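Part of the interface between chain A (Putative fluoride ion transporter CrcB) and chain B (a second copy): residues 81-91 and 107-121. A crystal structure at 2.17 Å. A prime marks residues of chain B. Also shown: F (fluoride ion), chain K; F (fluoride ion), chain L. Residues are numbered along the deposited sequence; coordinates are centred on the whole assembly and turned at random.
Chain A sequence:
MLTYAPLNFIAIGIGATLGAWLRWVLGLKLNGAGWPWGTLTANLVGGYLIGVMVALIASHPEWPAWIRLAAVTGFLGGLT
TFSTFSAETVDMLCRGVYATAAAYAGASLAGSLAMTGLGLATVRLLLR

Chain A (81-91) TFSTFSAETVD
Chain B 107-121: ASLAGSLAMTGLGLA

The apolar centre of the contact is Val90 against Leu113′ and Leu120′. Val90 points toward the partner with chi1 t (165°), which places Val90 CG2 4.1 Å from Leu113′ CD2 and 3.7 Å from Thr116′ CG2, while Val90 CG1 lies 3.8 Å from Leu120′ CD1. A branched side chain suits this site because its two methyls spread over the partner, CG2 toward Leu113′ and CG1 toward Leu120′ (rotamer m,t), both beside the Thr116′ methyl. Leu113′ starts sideways, but its m,t rotamer brings its end nearer; Leu113′ CD2 packs 3.8 Å from Thr89 CB. Thr89, chi1 m, turns its hydroxyl back to its own helix, Thr89 OG1 donating to Phe85 O at 2.9 Å, so a polar residue can sit beside leucine. Ala87 points its CB sideways, and Ala87 CA lies 4.3 Å from Thr116′ CG2.

The chain A helix that runs through Ser86 to Asp91 and on crosses helix 107-121 of chain B with 70° between N-to-C directions and axes 9.0 Å apart at closest. The backbones are closest at Ser86 and Leu113′, CA to CA 5.5 Å, followed by Ala87 and Thr116′, CA to CA 6.6 Å; side chains extend the contact along both helices. Both have regular i to i+4 bonding, phi and psi near -65° and -40°, although Leu109′ departs to -75°/-62°. Of the 491 Å² buried, Leu113′ (75 Å²), Val90 (68 Å²) and Phe82 (64 Å²) have the largest shares.

Toward the N-terminal end of the chain A stretch, aromatic rings take over. Phe85 (chi1 t, chi2 80°) leaves its backbone sideways, yet its length carries Phe85 CZ to 3.8 Å from Leu109′ CD1 (chi1 t, chi2 off its wells at 127°), which meets the ring at its edge. Phe82, near the start of the stretch, with phi/psi -100/-34, chi1 between wells at -141° and chi2 -69°, is buried and points toward chain B. Phe82 CE1 lies 3.4 Å from Ser108′ O and Phe82 CD1 3.8 Å from Ser112′ OG.

The polar part gathers around buried Ser86, whose short side chain, chi1 t, fits where the backbones are close. Ser86 OG lies 2.6 Å from Thr116′ OG1, a hydrogen bond, with weak alternatives to Ser112′ O at 3.0 Å and Ser112′ OG at 3.2 Å; one proton serves these competing acceptors, its choice unsettled. Thr116′, chi1 m, combines a hydroxyl for Ser86 with a methyl for Val90. Ser112′, chi1 t, directs Ser112′ OG to the chain K fluoride in a very short 2.5 Å hydrogen bond. The chain K fluoride also lies 3.2 Å from Ser83 N, beside both chains.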

# COMPACT_ATOMS: atom_id res chain seq x y z
N THR A 81 -3.42 -0.28 -1.71
CA THR A 81 -3.52 -0.31 -0.26
C THR A 81 -2.38 -1.14 0.31
O THR A 81 -2.08 -2.22 -0.20
CB THR A 81 -4.88 -0.87 0.20
OG1 THR A 81 -4.87 -1.03 1.62
CG2 THR A 81 -5.17 -2.20 -0.47
N PHE A 82 -1.75 -0.62 1.35
CA PHE A 82 -0.75 -1.36 2.11
C PHE A 82 -1.30 -1.95 3.40
O PHE A 82 -0.88 -3.03 3.80
CB PHE A 82 0.45 -0.46 2.43
CG PHE A 82 1.78 -1.14 2.31
CD1 PHE A 82 2.15 -2.12 3.22
CD2 PHE A 82 2.66 -0.80 1.31
CE1 PHE A 82 3.37 -2.75 3.11
CE2 PHE A 82 3.89 -1.42 1.20
CZ PHE A 82 4.25 -2.40 2.10
N SER A 83 -2.24 -1.25 4.04
CA SER A 83 -2.81 -1.73 5.29
C SER A 83 -3.64 -2.99 5.07
O SER A 83 -3.50 -3.97 5.81
CB SER A 83 -3.66 -0.64 5.94
OG SER A 83 -4.63 -0.14 5.03
N THR A 84 -4.51 -2.98 4.06
CA THR A 84 -5.31 -4.17 3.76
C THR A 84 -4.41 -5.34 3.40
O THR A 84 -4.65 -6.48 3.83
CB THR A 84 -6.29 -3.87 2.63
OG1 THR A 84 -7.11 -2.75 2.98
CG2 THR A 84 -7.19 -5.08 2.38
N PHE A 85 -3.36 -5.09 2.62
CA PHE A 85 -2.38 -6.13 2.33
C PHE A 85 -1.72 -6.64 3.61
O PHE A 85 -1.48 -7.84 3.76
CB PHE A 85 -1.32 -5.61 1.35
CG PHE A 85 -0.03 -6.38 1.38
CD1 PHE A 85 0.08 -7.59 0.71
CD2 PHE A 85 1.07 -5.89 2.07
CE1 PHE A 85 1.27 -8.30 0.73
CE2 PHE A 85 2.25 -6.60 2.09
CZ PHE A 85 2.35 -7.80 1.42
N SER A 86 -1.43 -5.73 4.54
CA SER A 86 -0.76 -6.12 5.78
C SER A 86 -1.67 -6.98 6.65
O SER A 86 -1.23 -7.98 7.22
CB SER A 86 -0.30 -4.88 6.54
OG SER A 86 0.46 -5.23 7.68
N ALA A 87 -2.95 -6.60 6.77
CA ALA A 87 -3.87 -7.36 7.60
C ALA A 87 -4.16 -8.73 7.00
O ALA A 87 -4.28 -9.72 7.73
CB ALA A 87 -5.17 -6.58 7.81
N GLU A 88 -4.28 -8.81 5.67
CA GLU A 88 -4.49 -10.10 5.02
C GLU A 88 -3.29 -11.01 5.23
O GLU A 88 -3.45 -12.21 5.52
CB GLU A 88 -4.76 -9.90 3.53
CG GLU A 88 -6.07 -9.19 3.23
CD GLU A 88 -6.13 -8.65 1.81
OE1 GLU A 88 -7.24 -8.52 1.26
OE2 GLU A 88 -5.06 -8.36 1.24
N THR A 89 -2.08 -10.47 5.09
CA THR A 89 -0.87 -11.27 5.28
C THR A 89 -0.74 -11.73 6.73
O THR A 89 -0.39 -12.88 6.99
CB THR A 89 0.36 -10.48 4.84
OG1 THR A 89 0.23 -10.12 3.46
CG2 THR A 89 1.62 -11.30 5.03
N VAL A 90 -1.01 -10.83 7.68
CA VAL A 90 -0.94 -11.20 9.09
C VAL A 90 -1.95 -12.30 9.41
O VAL A 90 -1.66 -13.21 10.19
CB VAL A 90 -1.14 -9.95 9.98
CG1 VAL A 90 -1.43 -10.35 11.42
CG2 VAL A 90 0.09 -9.06 9.92
N ASP A 91 -3.14 -12.23 8.81
CA ASP A 91 -4.13 -13.28 9.04
C ASP A 91 -3.67 -14.61 8.47
O ASP A 91 -4.03 -15.67 9.00
CB ASP A 91 -5.48 -12.88 8.43
CG ASP A 91 -6.60 -13.81 8.85
OD1 ASP A 91 -7.06 -13.71 10.00
OD2 ASP A 91 -7.01 -14.66 8.03
N ALA B 107 11.75 -2.31 5.10
CA ALA B 107 11.15 -1.52 6.17
C ALA B 107 9.66 -1.30 5.93
O ALA B 107 8.89 -1.17 6.89
CB ALA B 107 11.87 -0.18 6.30
N SER B 108 9.23 -1.26 4.67
CA SER B 108 7.82 -1.06 4.38
C SER B 108 7.02 -2.34 4.59
O SER B 108 5.98 -2.33 5.24
CB SER B 108 7.64 -0.54 2.95
OG SER B 108 8.26 0.72 2.77
N LEU B 109 7.51 -3.46 4.04
CA LEU B 109 6.78 -4.71 4.15
C LEU B 109 6.88 -5.30 5.55
O LEU B 109 5.88 -5.45 6.25
CB LEU B 109 7.29 -5.71 3.11
CG LEU B 109 6.55 -7.04 3.02
CD1 LEU B 109 6.10 -7.32 1.59
CD2 LEU B 109 7.41 -8.18 3.54
N ALA B 110 8.11 -5.62 5.99
CA ALA B 110 8.29 -6.22 7.31
C ALA B 110 7.92 -5.25 8.42
O ALA B 110 7.52 -5.68 9.51
CB ALA B 110 9.73 -6.70 7.48
N GLY B 111 8.04 -3.94 8.18
CA GLY B 111 7.65 -2.97 9.19
C GLY B 111 6.14 -2.89 9.36
O GLY B 111 5.64 -2.83 10.48
N SER B 112 5.40 -2.88 8.25
CA SER B 112 3.95 -2.82 8.33
C SER B 112 3.37 -4.09 8.94
O SER B 112 2.39 -4.03 9.69
CB SER B 112 3.35 -2.57 6.94
OG SER B 112 1.94 -2.49 7.00
N LEU B 113 3.96 -5.24 8.63
CA LEU B 113 3.50 -6.49 9.23
C LEU B 113 3.71 -6.48 10.74
O LEU B 113 2.89 -7.03 11.49
CB LEU B 113 4.22 -7.68 8.61
CG LEU B 113 4.00 -7.95 7.12
CD1 LEU B 113 4.75 -9.21 6.69
CD2 LEU B 113 2.52 -8.06 6.80
N ALA B 114 4.79 -5.86 11.20
CA ALA B 114 5.04 -5.77 12.64
C ALA B 114 4.09 -4.80 13.31
O ALA B 114 3.62 -5.05 14.42
CB ALA B 114 6.50 -5.37 12.90
N MET B 115 3.79 -3.67 12.65
CA MET B 115 2.87 -2.70 13.23
C MET B 115 1.46 -3.27 13.32
O MET B 115 0.73 -2.97 14.27
CB MET B 115 2.88 -1.41 12.41
CG MET B 115 4.22 -0.70 12.38
SD MET B 115 4.88 -0.31 14.01
CE MET B 115 3.66 0.85 14.62
N THR B 116 1.06 -4.09 12.34
CA THR B 116 -0.24 -4.74 12.42
C THR B 116 -0.30 -5.71 13.60
O THR B 116 -1.30 -5.74 14.34
CB THR B 116 -0.55 -5.47 11.11
OG1 THR B 116 -0.54 -4.54 10.03
CG2 THR B 116 -1.91 -6.15 11.18
N GLY B 117 0.75 -6.50 13.79
CA GLY B 117 0.82 -7.35 14.97
C GLY B 117 0.81 -6.55 16.26
O GLY B 117 0.19 -6.95 17.25
N LEU B 118 1.51 -5.41 16.27
CA LEU B 118 1.47 -4.52 17.42
C LEU B 118 0.09 -3.91 17.60
O LEU B 118 -0.35 -3.69 18.73
CB LEU B 118 2.52 -3.43 17.28
CG LEU B 118 3.98 -3.84 17.52
CD1 LEU B 118 4.91 -2.66 17.28
CD2 LEU B 118 4.15 -4.39 18.93
N GLY B 119 -0.61 -3.62 16.50
CA GLY B 119 -1.97 -3.11 16.61
C GLY B 119 -2.93 -4.13 17.17
O GLY B 119 -3.86 -3.79 17.90
N LEU B 120 -2.72 -5.41 16.84
CA LEU B 120 -3.54 -6.46 17.42
C LEU B 120 -3.25 -6.64 18.90
O LEU B 120 -4.16 -6.87 19.70
CB LEU B 120 -3.31 -7.78 16.66
CG LEU B 120 -3.73 -7.84 15.19
CD1 LEU B 120 -3.13 -9.07 14.52
CD2 LEU B 120 -5.24 -7.84 15.06
N ALA B 121 -1.97 -6.53 19.28
CA ALA B 121 -1.56 -6.79 20.66
C ALA B 121 -1.96 -5.67 21.61
O ALA B 121 -2.27 -5.94 22.78
CB ALA B 121 -0.05 -7.01 20.72
F F K . 0.37 -0.94 5.93
F F L . 6.40 2.67 2.42